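PDB 3G02: epoxide hydrolase from Aspergillus niger, which probably opens epoxides by adding water to give diols, as an enantioselective laboratory-evolved variant of an alpha/beta-hydrolase-fold enzyme. Local coordinates for residues A[202-207]-A[335-340]; A[185-190]-A[207-212]; A[329-334]-A[359-364]. The protein carries 9 engineered substitutions. One frame throughout, in Å; residues are numbered along the deposited sequence.

Contact 1: residues A[202-207]-A[335-340]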
loop_
_atom_site.group_PDB
_atom_site.type_symbol
_atom_site.label_atom_id
_atom_site.label_comp_id
_atom_site.label_asym_id
_atom_site.label_seq_id
_atom_site.Cartn_x
_atom_site.Cartn_y
_atom_site.Cartn_z
ATOM N N LEU A 202 18.393 21.417 -7.368
ATOM C CA LEU A 202 19.558 22.215 -6.985
ATOM C C LEU A 202 20.395 22.606 -8.206
ATOM O O LEU A 202 20.797 23.767 -8.347
ATOM C CB LEU A 202 20.407 21.473 -5.947
ATOM C CG LEU A 202 19.740 21.324 -4.572
ATOM C CD1 LEU A 202 20.434 20.276 -3.722
ATOM C CD2 LEU A 202 19.679 22.664 -3.838
ATOM N N GLY A 203 20.638 21.646 -9.093
ATOM C CA GLY A 203 21.365 21.914 -10.332
ATOM C C GLY A 203 20.655 22.923 -11.218
ATOM O O GLY A 203 21.289 23.797 -11.811
ATOM N N VAL A 204 19.333 22.805 -11.289
ATOM C CA VAL A 204 18.508 23.636 -12.168
ATOM C C VAL A 204 18.366 25.085 -11.683
ATOM O O VAL A 204 18.483 26.024 -12.481
ATOM C CB VAL A 204 17.107 22.989 -12.379
ATOM C CG1 VAL A 204 16.131 23.954 -13.053
ATOM C CG2 VAL A 204 17.236 21.709 -13.193
ATOM N N GLY A 205 18.137 25.266 -10.385
ATOM C CA GLY A 205 17.677 26.558 -9.879
ATOM C C GLY A 205 18.476 27.248 -8.793
ATOM O O GLY A 205 18.133 28.360 -8.388
ATOM N N PHE A 206 19.545 26.610 -8.324
ATOM C CA PHE A 206 20.317 27.151 -7.211
ATOM C C PHE A 206 21.746 27.470 -7.644
ATOM O O PHE A 206 22.514 26.573 -8.004
ATOM C CB PHE A 206 20.281 26.192 -6.010
ATOM C CG PHE A 206 18.923 26.088 -5.356
ATOM C CD1 PHE A 206 17.918 25.302 -5.919
ATOM C CD2 PHE A 206 18.649 26.776 -4.179
ATOM C CE1 PHE A 206 16.664 25.203 -5.318
ATOM C CE2 PHE A 206 17.398 26.680 -3.569
ATOM C CZ PHE A 206 16.406 25.894 -4.144
ATOM N N ASP A 207 22.086 28.758 -7.621
ATOM C CA ASP A 207 23.358 29.239 -8.162
ATOM C C ASP A 207 24.589 28.659 -7.475
ATOM O O ASP A 207 25.616 28.446 -8.123
ATOM C CB ASP A 207 23.419 30.767 -8.123
ATOM C CG ASP A 207 22.531 31.415 -9.167
ATOM O OD1 ASP A 207 22.418 32.658 -9.146
ATOM O OD2 ASP A 207 21.949 30.695 -10.007
ATOM N N LEU A 335 13.576 21.282 -16.419
ATOM C CA LEU A 335 14.408 20.618 -15.410
ATOM C C LEU A 335 15.714 20.037 -15.965
ATOM O O LEU A 335 16.346 19.186 -15.330
ATOM C CB LEU A 335 13.609 19.542 -14.660
ATOM C CG LEU A 335 12.343 19.982 -13.914
ATOM C CD1 LEU A 335 11.712 18.795 -13.204
ATOM C CD2 LEU A 335 12.629 21.114 -12.932
ATOM N N TYR A 336 16.114 20.515 -17.142
ATOM C CA TYR A 336 17.397 20.161 -17.744
ATOM C C TYR A 336 18.530 20.725 -16.894
ATOM O O TYR A 336 18.514 21.902 -16.532
ATOM C CB TYR A 336 17.471 20.723 -19.167
ATOM C CG TYR A 336 18.674 20.292 -19.979
ATOM C CD1 TYR A 336 18.609 19.180 -20.818
ATOM C CD2 TYR A 336 19.870 21.013 -19.930
ATOM C CE1 TYR A 336 19.708 18.784 -21.578
ATOM C CE2 TYR A 336 20.976 20.626 -20.687
ATOM C CZ TYR A 336 20.885 19.516 -21.509
ATOM O OH TYR A 336 21.976 19.131 -22.259
ATOM N N ILE A 337 19.507 19.882 -16.563
ATOM C CA ILE A 337 20.662 20.332 -15.793
ATOM C C ILE A 337 21.723 20.883 -16.745
ATOM O O ILE A 337 22.378 20.125 -17.460
ATOM C CB ILE A 337 21.257 19.203 -14.913
ATOM C CG1 ILE A 337 20.184 18.625 -13.979
ATOM C CG2 ILE A 337 22.452 19.726 -14.113
ATOM C CD1 ILE A 337 20.540 17.268 -13.380
ATOM N N HIS A 338 21.875 22.204 -16.752
ATOM C CA HIS A 338 22.828 22.865 -17.648
ATOM C C HIS A 338 24.262 22.833 -17.121
ATOM O O HIS A 338 25.222 22.924 -17.894
ATOM C CB HIS A 338 22.383 24.299 -17.938
ATOM C CG HIS A 338 21.129 24.384 -18.749
ATOM N ND1 HIS A 338 21.125 24.278 -20.123
ATOM C CD2 HIS A 338 19.838 24.557 -18.381
ATOM C CE1 HIS A 338 19.885 24.385 -20.567
ATOM N NE2 HIS A 338 19.085 24.555 -19.530
ATOM N N LYS A 339 24.395 22.684 -15.807
ATOM C CA LYS A 339 25.695 22.559 -15.147
ATOM C C LYS A 339 26.304 21.176 -15.408
ATOM O O LYS A 339 25.588 20.267 -15.833
ATOM C CB LYS A 339 25.539 22.812 -13.648
ATOM C CG LYS A 339 25.171 24.251 -13.327
ATOM C CD LYS A 339 24.494 24.352 -11.995
ATOM C CE LYS A 339 23.863 25.719 -11.811
ATOM N NZ LYS A 339 23.054 25.745 -10.567
ATOM N N PRO A 340 27.627 21.020 -15.180
ATOM C CA PRO A 340 28.255 19.707 -15.345
ATOM C C PRO A 340 27.479 18.620 -14.602
ATOM O O PRO A 340 27.213 18.751 -13.404
ATOM C CB PRO A 340 29.641 19.904 -14.735
ATOM C CG PRO A 340 29.933 21.346 -14.961
ATOM C CD PRO A 340 28.613 22.044 -14.777
HETATM O O HOH W 1 21.377 24.058 -14.631
HETATM O O HOH W 2 21.566 28.113 -10.942
#

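Contact 2: residues A[185-190]-A[207-212]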
loop_
_atom_site.group_PDB
_atom_site.type_symbol
_atom_site.label_atom_id
_atom_site.label_comp_id
_atom_site.label_asym_id
_atom_site.label_seq_id
_atom_site.Cartn_x
_atom_site.Cartn_y
_atom_site.Cartn_z
ATOM N N SER A 185 29.889 29.987 -2.088
ATOM C CA SER A 185 30.702 30.168 -3.292
ATOM C C SER A 185 30.646 28.976 -4.249
ATOM O O SER A 185 31.051 29.089 -5.406
ATOM C CB SER A 185 32.156 30.474 -2.923
ATOM O OG SER A 185 32.743 29.406 -2.202
ATOM N N GLY A 186 30.153 27.836 -3.766
ATOM C CA GLY A 186 29.969 26.681 -4.631
ATOM C C GLY A 186 30.033 25.344 -3.927
ATOM O O GLY A 186 30.850 25.139 -3.031
ATOM N N TYR A 187 29.155 24.437 -4.341
ATOM C CA TYR A 187 29.183 23.059 -3.856
ATOM C C TYR A 187 28.707 22.107 -4.944
ATOM O O TYR A 187 28.094 22.528 -5.929
ATOM C CB TYR A 187 28.342 22.891 -2.582
ATOM C CG TYR A 187 26.879 23.250 -2.737
ATOM C CD1 TYR A 187 25.963 22.331 -3.257
ATOM C CD2 TYR A 187 26.408 24.502 -2.358
ATOM C CE1 TYR A 187 24.618 22.660 -3.404
ATOM C CE2 TYR A 187 25.063 24.836 -2.490
ATOM C CZ TYR A 187 24.179 23.912 -3.016
ATOM O OH TYR A 187 22.851 24.241 -3.155
ATOM N N ILE A 188 28.996 20.821 -4.749
ATOM C CA ILE A 188 28.548 19.766 -5.647
ATOM C C ILE A 188 27.539 18.892 -4.904
ATOM O O ILE A 188 27.640 18.716 -3.688
ATOM C CB ILE A 188 29.741 18.913 -6.152
ATOM C CG1 ILE A 188 30.690 19.785 -6.984
ATOM C CG2 ILE A 188 29.262 17.712 -6.972
ATOM C CD1 ILE A 188 31.976 19.096 -7.381
ATOM N N ILE A 189 26.562 18.374 -5.645
ATOM C CA ILE A 189 25.582 17.434 -5.100
ATOM C C ILE A 189 25.799 16.043 -5.679
ATOM O O ILE A 189 25.955 15.886 -6.888
ATOM C CB ILE A 189 24.128 17.890 -5.397
ATOM C CG1 ILE A 189 23.815 19.210 -4.684
ATOM C CG2 ILE A 189 23.110 16.800 -5.008
ATOM C CD1 ILE A 189 23.907 19.154 -3.158
ATOM N N GLN A 190 25.817 15.045 -4.796
ATOM C CA GLN A 190 25.722 13.646 -5.182
ATOM C C GLN A 190 24.357 13.191 -4.683
ATOM O O GLN A 190 24.002 13.451 -3.537
ATOM C CB GLN A 190 26.826 12.822 -4.510
ATOM C CG GLN A 190 27.182 11.513 -5.224
ATOM C CD GLN A 190 26.061 10.488 -5.206
ATOM O OE1 GLN A 190 25.628 10.001 -6.254
ATOM N NE2 GLN A 190 25.589 10.155 -4.014
ATOM N N ASP A 207 22.086 28.758 -7.621
ATOM C CA ASP A 207 23.358 29.239 -8.162
ATOM C C ASP A 207 24.589 28.659 -7.475
ATOM O O ASP A 207 25.616 28.446 -8.123
ATOM C CB ASP A 207 23.419 30.767 -8.123
ATOM C CG ASP A 207 22.531 31.415 -9.167
ATOM O OD1 ASP A 207 22.418 32.658 -9.146
ATOM O OD2 ASP A 207 21.949 30.695 -10.007
ATOM N N ALA A 208 24.479 28.411 -6.172
ATOM C CA ALA A 208 25.585 27.866 -5.387
ATOM C C ALA A 208 25.894 26.413 -5.755
ATOM O O ALA A 208 27.013 25.948 -5.560
ATOM C CB ALA A 208 25.304 27.998 -3.904
ATOM N N CYS A 209 24.900 25.698 -6.278
ATOM C CA CYS A 209 25.129 24.344 -6.775
ATOM C C CYS A 209 25.825 24.424 -8.127
ATOM O O CYS A 209 25.259 24.946 -9.084
ATOM C CB CYS A 209 23.811 23.581 -6.897
ATOM S SG CYS A 209 24.015 21.899 -7.522
ATOM N N LYS A 210 27.048 23.900 -8.204
ATOM C CA LYS A 210 27.876 24.060 -9.407
ATOM C C LYS A 210 27.915 22.830 -10.317
ATOM O O LYS A 210 28.204 22.944 -11.510
ATOM C CB LYS A 210 29.304 24.478 -9.030
ATOM C CG LYS A 210 29.404 25.727 -8.160
ATOM C CD LYS A 210 28.925 26.980 -8.884
ATOM C CE LYS A 210 28.984 28.188 -7.967
ATOM N NZ LYS A 210 28.488 29.426 -8.634
ATOM N N ALA A 211 27.628 21.662 -9.746
ATOM C CA ALA A 211 27.645 20.402 -10.483
ATOM C C ALA A 211 26.813 19.354 -9.754
ATOM O O ALA A 211 26.635 19.434 -8.535
ATOM C CB ALA A 211 29.083 19.903 -10.674
ATOM N N VAL A 212 26.305 18.387 -10.514
ATOM C CA VAL A 212 25.456 17.329 -9.961
ATOM C C VAL A 212 25.898 15.955 -10.464
ATOM O O VAL A 212 26.015 15.736 -11.668
ATOM C CB VAL A 212 23.955 17.550 -10.311
ATOM C CG1 VAL A 212 23.081 16.475 -9.677
ATOM C CG2 VAL A 212 23.484 18.916 -9.843
#

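Contact 3: residues A[329-334]-A[359-364]. Engineered in segment 329-334: Pro330 (natural residue Met), Tyr331 (natural residue Leu).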
loop_
_atom_site.group_PDB
_atom_site.type_symbol
_atom_site.label_atom_id
_atom_site.label_comp_id
_atom_site.label_asym_id
_atom_site.label_seq_id
_atom_site.Cartn_x
_atom_site.Cartn_y
_atom_site.Cartn_z
ATOM N N THR A 329 7.560 16.823 -21.112
ATOM C CA THR A 329 9.003 16.784 -21.344
ATOM C C THR A 329 9.800 17.668 -20.353
ATOM O O THR A 329 10.699 18.411 -20.762
ATOM C CB THR A 329 9.340 17.132 -22.828
ATOM O OG1 THR A 329 10.753 17.061 -23.042
ATOM C CG2 THR A 329 8.828 18.528 -23.213
ATOM N N PRO A 330 9.487 17.571 -19.041
ATOM C CA PRO A 330 10.131 18.449 -18.054
ATOM C C PRO A 330 11.647 18.252 -17.928
ATOM O O PRO A 330 12.376 19.230 -17.755
ATOM C CB PRO A 330 9.433 18.075 -16.739
ATOM C CG PRO A 330 8.915 16.697 -16.959
ATOM C CD PRO A 330 8.532 16.645 -18.402
ATOM N N TYR A 331 12.107 17.005 -18.028
ATOM C CA TYR A 331 13.527 16.675 -17.878
ATOM C C TYR A 331 14.394 17.242 -19.006
ATOM O O TYR A 331 15.567 17.554 -18.795
ATOM C CB TYR A 331 13.721 15.157 -17.774
ATOM C CG TYR A 331 13.251 14.555 -16.464
ATOM C CD1 TYR A 331 11.906 14.245 -16.256
ATOM C CD2 TYR A 331 14.154 14.287 -15.439
ATOM C CE1 TYR A 331 11.471 13.693 -15.051
ATOM C CE2 TYR A 331 13.730 13.734 -14.230
ATOM C CZ TYR A 331 12.390 13.441 -14.044
ATOM O OH TYR A 331 11.968 12.897 -12.851
ATOM N N GLN A 332 13.807 17.376 -20.194
ATOM C CA GLN A 332 14.513 17.900 -21.365
ATOM C C GLN A 332 14.388 19.416 -21.477
ATOM O O GLN A 332 15.172 20.063 -22.178
ATOM C CB GLN A 332 13.989 17.250 -22.651
ATOM C CG GLN A 332 14.273 15.755 -22.786
ATOM C CD GLN A 332 13.340 14.883 -21.956
ATOM O OE1 GLN A 332 12.221 15.282 -21.621
ATOM N NE2 GLN A 332 13.799 13.682 -21.627
ATOM N N LYS A 333 13.398 19.976 -20.788
ATOM C CA LYS A 333 13.115 21.404 -20.865
ATOM C C LYS A 333 13.432 22.116 -19.549
ATOM O O LYS A 333 14.597 22.401 -19.266
ATOM C CB LYS A 333 11.659 21.643 -21.293
ATOM C CG LYS A 333 11.365 21.345 -22.761
ATOM C CD LYS A 333 11.551 22.581 -23.634
ATOM C CE LYS A 333 11.289 22.278 -25.103
ATOM N NZ LYS A 333 12.415 21.535 -25.737
ATOM N N GLU A 334 12.402 22.377 -18.744
ATOM C CA GLU A 334 12.544 23.197 -17.537
ATOM C C GLU A 334 13.474 22.609 -16.468
ATOM O O GLU A 334 14.094 23.357 -15.709
ATOM C CB GLU A 334 11.173 23.560 -16.936
ATOM C CG GLU A 334 10.278 22.378 -16.541
ATOM C CD GLU A 334 9.290 21.961 -17.631
ATOM O OE1 GLU A 334 9.534 22.242 -18.826
ATOM O OE2 GLU A 334 8.261 21.338 -17.284
ATOM N N ALA A 359 21.213 11.438 -21.040
ATOM C CA ALA A 359 21.875 12.539 -21.745
ATOM C C ALA A 359 20.920 13.645 -22.208
ATOM O O ALA A 359 21.336 14.794 -22.376
ATOM C CB ALA A 359 22.676 11.999 -22.922
ATOM N N THR A 360 19.646 13.303 -22.402
ATOM C CA THR A 360 18.642 14.285 -22.831
ATOM C C THR A 360 18.200 15.198 -21.688
ATOM O O THR A 360 17.488 16.180 -21.910
ATOM C CB THR A 360 17.376 13.616 -23.429
ATOM O OG1 THR A 360 16.632 12.970 -22.387
ATOM C CG2 THR A 360 17.736 12.607 -24.508
ATOM N N THR A 361 18.619 14.864 -20.467
ATOM C CA THR A 361 18.131 15.540 -19.266
ATOM C C THR A 361 19.158 16.469 -18.613
ATOM O O THR A 361 18.873 17.112 -17.598
ATOM C CB THR A 361 17.628 14.524 -18.214
ATOM O OG1 THR A 361 18.747 13.905 -17.570
ATOM C CG2 THR A 361 16.759 13.458 -18.857
ATOM N N GLY A 362 20.353 16.533 -19.190
ATOM C CA GLY A 362 21.394 17.401 -18.665
ATOM C C GLY A 362 22.664 17.419 -19.486
ATOM O O GLY A 362 22.813 16.653 -20.441
ATOM N N ASN A 363 23.574 18.308 -19.099
ATOM C CA ASN A 363 24.903 18.408 -19.688
ATOM C C ASN A 363 25.764 17.252 -19.172
ATOM O O ASN A 363 26.655 17.437 -18.336
ATOM C CB ASN A 363 25.505 19.782 -19.349
ATOM C CG ASN A 363 26.925 19.964 -19.870
ATOM O OD1 ASN A 363 27.317 19.389 -20.891
ATOM N ND2 ASN A 363 27.705 20.771 -19.160
ATOM N N LEU A 364 25.473 16.055 -19.680
ATOM C CA LEU A 364 26.101 14.826 -19.205
ATOM C C LEU A 364 27.530 14.704 -19.723
ATOM O O LEU A 364 27.757 14.275 -20.857
ATOM C CB LEU A 364 25.263 13.600 -19.595
ATOM C CG LEU A 364 25.704 12.238 -19.048
ATOM C CD1 LEU A 364 25.457 12.141 -17.545
ATOM C CD2 LEU A 364 24.995 11.115 -19.782
#

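Contact 1: residues A[202-207]-A[335-340]
Three hydrogen bonds grip Lys339 NZ: one to the carbonyl oxygen of Gly203, one to a water, and, beyond the two segments, one to the carbonyl oxygen of Cys209. The bond from Lys339 NZ to Gly203 O measures 2.9 Å and comes from above the carbonyl plane, 43° out of it. Phe206 O also lies 2.7 Å from Lys339 NZ. The water joins the ammonium to Asp207, accepting from Lys339 NZ and donating to Asp207 OD2; the carboxylate and the ammonium therefore meet through solvent, with OD2 and NZ 5.1 Å apart. Lysine suits the place because its chain, extended beyond CG, runs alongside the helix end and sets the charge among main-chain oxygens, CD and CE passing close to Gly203 O. Gly203 is well placed too: the absence of a side chain there allows Ile337 CG2 to come close. Its carbonyl takes a second bond, from a water that in turn accepts from His338 N, so one water bridges the helix carbonyl to the strand amide. Farther along, Val204 supplies the apolar part: CG2, anti to the carbonyl carbon, meets Ile337 CG1 at 4.3 Å and Leu335 CB at 4.5 Å. Phe206, the first residue to leave helical geometry, has its ring turned from this contact, with Leu202 CD2 over one face. A positive charge at the C-terminal end of helix 194-205, where the dipole is negative, would be stabilised, and the surrounding carbonyls probably keep Lys339 protonated.

Contact 2: residues A[185-190]-A[207-212]
Three main-chain hydrogen bonds join these neighbouring parallel strands. Tyr187 N donates to Ala208 O at 2.9 Å, Lys210 N gives Tyr187 O an almost straight bond (N-H...O 177°), and Ile189 N reaches Ala211 O at 3.1 Å. Round this frame the Tyr187 ring lies over the peptide that links Ala208 to Cys209. Cys209 CA sits 4.0 Å from the centroid of the Tyr187 ring in a CH-pi contact, while CE2 of Tyr187 meets Ala208 CB at 3.5 Å. To get there CG takes the crowded position between backbone N and carbonyl carbon (chi1 59°), folding the ring back over the next strand; the small Ala208 and Cys209 let it lie close. Cys209 SG, anti to its own N, stands obliquely to the ring and touches Ile189 CG1 at 3.9 Å. On the other face of the sheet Ile188 CG1 packs on Ala211 CB, a methyl small enough for helix 382-396 to approach. Gly186, with phi 153°, has backbone angles suited to glycine, and Lys210 CG passes 3.7 Å from Gly186 CA. Lys210 bends at chi2 so that NZ can bond Asp207 O. In the second shell, Asp175 of helix 167-180 bonds Tyr187 OH and Leu202 packs on Tyr187, Ile189 and Cys209. This is a beta-alpha-beta unit of the alpha/beta hydrolase fold, with the predicted nucleophile Asp193 at the turn from strand 187-191 into helix 194-205, consistent with a nucleophile elbow.

Contact 3: residues A[329-334]-A[359-364]
The loop leading into strand 337-338 here packs against the turn that enters strand 362-369, the outermost strand of the central sheet within this chain. The Gln332 side chain runs alongside that of Thr360. Gln332 NE2 donates to Thr360 OG1 at 3.0 Å along a nearly straight line (174°), with the oxygen in the amide plane. The amide is pinned at both ends, because Thr329 OG1 donates to Gln332 OE1 at 2.7 Å, on a lone pair; a bend at chi2 (78°) brings the group between them. Glutamine suits this place by offering both an acceptor and a donor. Thr360 OG1 and Thr361 OG1 each sit between backbone N and carbonyl carbon, where they bond back to Trp357 O and Ile358 O, respectively. That setting turns Thr361 CG2 toward Tyr331, whose CB it meets at 3.6 Å. Tyr331 O also receives a CA-H...O contact from Thr361 CA at 3.3 Å. Tyr331 is an engineered residue; its ring leads away from the threonines toward Phe197 and Arg200 of helix 194-205, and its hydroxyl makes a weak bond to Thr321 O. The arrangement is that of a loop tied by side chains to the entrance of the last strand of an alpha/beta hydrolase sheet.

Contact 2 is the buried one, an interior strand pair held by main-chain bonds and apolar packing, whereas contacts 1 and 3 are partly buried and rely on polar side-chain ends, a lysine with waters in one and an amide in the other. Contacts 1 and 2 share Asp207, in the passage from helix 194-205 to strand 209-214, and Pro340 O is probably bonded to Val212 N. Contacts 1 and 3 follow the same chain from 329 to 340 and probably join through a hydrogen bond between Ile337 O and Asn363 N. Contacts 2 and 3 do not touch but serve strands of one sheet.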